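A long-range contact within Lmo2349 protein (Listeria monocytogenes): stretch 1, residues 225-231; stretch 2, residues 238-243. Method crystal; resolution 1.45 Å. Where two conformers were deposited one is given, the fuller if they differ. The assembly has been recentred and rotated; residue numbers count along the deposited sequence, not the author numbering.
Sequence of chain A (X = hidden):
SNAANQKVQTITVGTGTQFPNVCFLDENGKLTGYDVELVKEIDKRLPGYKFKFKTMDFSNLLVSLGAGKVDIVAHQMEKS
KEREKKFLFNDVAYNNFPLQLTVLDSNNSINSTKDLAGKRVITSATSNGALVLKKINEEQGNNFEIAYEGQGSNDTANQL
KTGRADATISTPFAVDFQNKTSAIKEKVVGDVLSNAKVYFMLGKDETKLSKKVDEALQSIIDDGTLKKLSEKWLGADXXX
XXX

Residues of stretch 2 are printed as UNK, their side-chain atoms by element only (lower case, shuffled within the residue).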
# COMPACT_ATOMS: atom_id res chain seq x y z
N THR A 225 10.44 17.97 4.62
CA THR A 225 9.02 17.72 4.91
C THR A 225 8.70 16.22 4.82
O THR A 225 7.93 15.71 5.64
CB THR A 225 8.11 18.57 3.99
OG1 THR A 225 8.41 19.94 4.26
CG2 THR A 225 6.61 18.30 4.28
N LEU A 226 9.26 15.49 3.87
CA LEU A 226 8.94 14.07 3.79
C LEU A 226 9.45 13.32 4.99
O LEU A 226 8.79 12.40 5.47
CB LEU A 226 9.41 13.42 2.50
CG LEU A 226 8.68 12.11 2.13
CD1 LEU A 226 7.25 12.40 1.72
CD2 LEU A 226 9.42 11.39 1.01
N LYS A 227 10.64 13.71 5.47
CA LYS A 227 11.14 13.12 6.72
C LYS A 227 10.16 13.29 7.89
O LYS A 227 9.85 12.35 8.62
CB LYS A 227 12.51 13.69 7.08
CG LYS A 227 13.04 13.27 8.43
CD LYS A 227 13.37 11.80 8.44
CE LYS A 227 13.70 11.23 9.86
NZ LYS A 227 12.55 11.25 10.82
N LYS A 228 9.66 14.50 8.04
CA LYS A 228 8.71 14.80 9.11
C LYS A 228 7.37 14.05 8.95
O LYS A 228 6.83 13.49 9.90
CB LYS A 228 8.48 16.31 9.22
CG LYS A 228 9.69 17.08 9.78
CD LYS A 228 9.51 18.59 9.70
CE LYS A 228 10.65 19.32 10.39
NZ LYS A 228 10.40 19.43 11.87
N LEU A 229 6.86 14.01 7.73
CA LEU A 229 5.58 13.35 7.45
C LEU A 229 5.71 11.86 7.69
O LEU A 229 4.83 11.25 8.28
CB LEU A 229 5.11 13.55 6.00
CG LEU A 229 4.40 14.84 5.58
CD1 LEU A 229 4.27 14.91 4.08
CD2 LEU A 229 3.05 14.91 6.30
N SER A 230 6.80 11.26 7.21
CA SER A 230 6.98 9.84 7.40
C SER A 230 7.20 9.49 8.87
O SER A 230 6.71 8.50 9.34
CB SER A 230 8.11 9.29 6.53
OG SER A 230 9.36 9.88 6.85
N GLU A 231 7.91 10.32 9.63
CA GLU A 231 8.03 10.05 11.06
C GLU A 231 6.66 10.06 11.76
O GLU A 231 6.35 9.17 12.56
CB GLU A 231 8.98 11.03 11.75
CG GLU A 231 9.06 10.77 13.25
CD GLU A 231 10.46 10.72 13.82
OE1 GLU A 231 11.44 10.70 13.05
OE2 GLU A 231 10.58 10.70 15.06
N UNK A 238 10.68 3.76 10.33
CA UNK A 238 10.30 3.68 8.90
C UNK A 238 10.40 5.00 8.16
O UNK A 238 9.93 5.12 7.03
c UNK A 238 9.74 -0.64 9.33
c UNK A 238 8.46 0.13 11.20
c UNK A 238 8.90 3.05 8.81
c UNK A 238 8.94 1.65 9.40
c UNK A 238 9.16 -0.87 10.54
c UNK A 238 8.38 1.38 10.63
o UNK A 238 9.24 -2.12 11.11
c UNK A 238 9.61 0.62 8.74
N UNK A 239 10.96 5.99 8.83
CA UNK A 239 11.01 7.34 8.34
C UNK A 239 12.41 7.61 7.75
O UNK A 239 13.44 7.40 8.41
o UNK A 239 10.99 9.60 9.14
c UNK A 239 10.74 8.29 9.50
N UNK A 240 12.41 8.15 6.54
CA UNK A 240 13.63 8.50 5.80
C UNK A 240 13.50 9.89 5.16
O UNK A 240 12.38 10.45 5.03
n UNK A 240 14.77 3.03 2.79
c UNK A 240 13.88 7.51 4.66
c UNK A 240 14.25 3.75 4.02
c UNK A 240 14.30 5.25 3.83
c UNK A 240 13.93 6.07 5.08
N UNK A 241 14.65 10.50 4.83
CA UNK A 241 14.65 11.75 4.12
C UNK A 241 14.08 11.61 2.70
O UNK A 241 13.41 12.53 2.18
c UNK A 241 16.68 12.49 5.51
c UNK A 241 18.09 13.09 5.52
o UNK A 241 18.52 13.57 6.60
c UNK A 241 16.07 12.33 4.12
o UNK A 241 18.79 13.06 4.48
N UNK A 242 14.31 10.44 2.08
CA UNK A 242 13.85 10.17 0.73
C UNK A 242 13.82 8.65 0.62
O UNK A 242 14.40 7.94 1.44
c UNK A 242 17.06 10.65 -1.34
o UNK A 242 17.24 11.85 -1.48
c UNK A 242 14.78 10.72 -0.34
c UNK A 242 16.16 10.11 -0.28
n UNK A 242 17.67 9.74 -2.10
N UNK A 243 13.17 8.15 -0.42
CA UNK A 243 12.96 6.71 -0.57
C UNK A 243 13.49 6.25 -1.91
O UNK A 243 13.89 5.10 -1.95
OXT UNK A 243 13.46 6.97 -2.96
c UNK A 243 10.11 7.99 2.78
c UNK A 243 10.72 5.75 3.26
c UNK A 243 10.50 7.81 1.46
c UNK A 243 11.09 5.57 1.95
c UNK A 243 11.48 6.37 -0.43
c UNK A 243 10.99 6.59 1.01
o UNK A 243 9.87 7.11 5.00
c UNK A 243 10.24 6.95 3.68
O HOH W 1 12.64 14.86 3.54

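Position 238 carries eight side-chain atoms: one carbon, then a ring of six carbons bearing one oxygen. Its CA-to-CB bond runs sideways to the helix and the ring leads away; its nearest side-chain atom, CB, is 5.9 Å from Ser230 O. A phenol ring on one carbon makes this Tyr238. Its contribution is made through the backbone, as will appear at the chain end.

Position 239 has just two side-chain atoms, a carbon and an oxygen, and its CA-to-CB bond points toward the helix. The oxygen lies 2.8 Å from Lys227 NZ, 2.8 Å from Ser230 OG and 3.0 Å from Lys227 O. One carbon ending in one oxygen is serine: Ser239. Lys227 NZ donates a hydrogen bond to Ser239 OG, while the single hydroxyl proton has both Ser230 OG and Lys227 O within reach, the latter as a weak bond at best; the geometry does not choose between them. Glu231 N, 3.2 Å from Ser239 OG, is badly angled for a bond and already donates to Lys227 O within the helix.

Position 240 bears four carbons in a row ending in nitrogen, an unbranched chain that starts away from stretch 1; its CB, the nearest, is 5.6 Å from Ser230 OG. This is Lys240. Its amine is hydrogen-bonded elsewhere in the structure. Its main chain meets the helix: Lys240 O sits 3.4 Å from Lys227 CA in a CA-H...O contact.

Position 241 shows three carbons, the third carrying two oxygens. The chain also departs away from the helix, its second carbon 4.5 Å from Lys227 CD. A carboxylate on this length of chain is Glu241. Its acid group makes no salt bridge to stretch 1; instead, a water accepts from Lys227 N at 3.0 Å and donates to Glu241 O at 2.8 Å, joining the two backbones.

Position 242 has three carbons, the third bearing one oxygen and one nitrogen; its CA-to-CB bond points away, without touching stretch 1. The amide identifies Gln242.

Position 243 again has one carbon and a six-carbon ring with an oxygen, and it ends in a C-terminal carboxylate. The ring comes nearer the helix than its sideways start suggests, its edge meeting Leu226 and Ser230. This is Tyr243, with CD2 3.8 Å from Leu226 CD2 and OH 3.2 Å from Ser230 CB. Tyr243 OH also donates to Tyr238 O at 2.8 Å and accepts from Lys240 N at 3.1 Å, tying together parts of the tail.

The contact buries a modest 345 Å², and its rule is economy. The backbones run close, with CA atoms 4.6 Å apart for Lys227 and Glu241 and 4.8 Å for Ser230 and Ser239; Ser239 OG meets polar groups from one helical turn. Lys227 serves twice: Lys227 NZ donates to Ser239 OG and forms a salt bridge to Glu231 OE1 at 2.6 Å. The CA-to-CB bonds of Lys240, Glu241 and Gln242 point away from the helix, and main-chain oxygens of Lys240 and Glu241 face it, the second through a water, while the final tyrosine adds an apolar contact and braces the loop.

Stretch 2 (238-243) YSKEQY
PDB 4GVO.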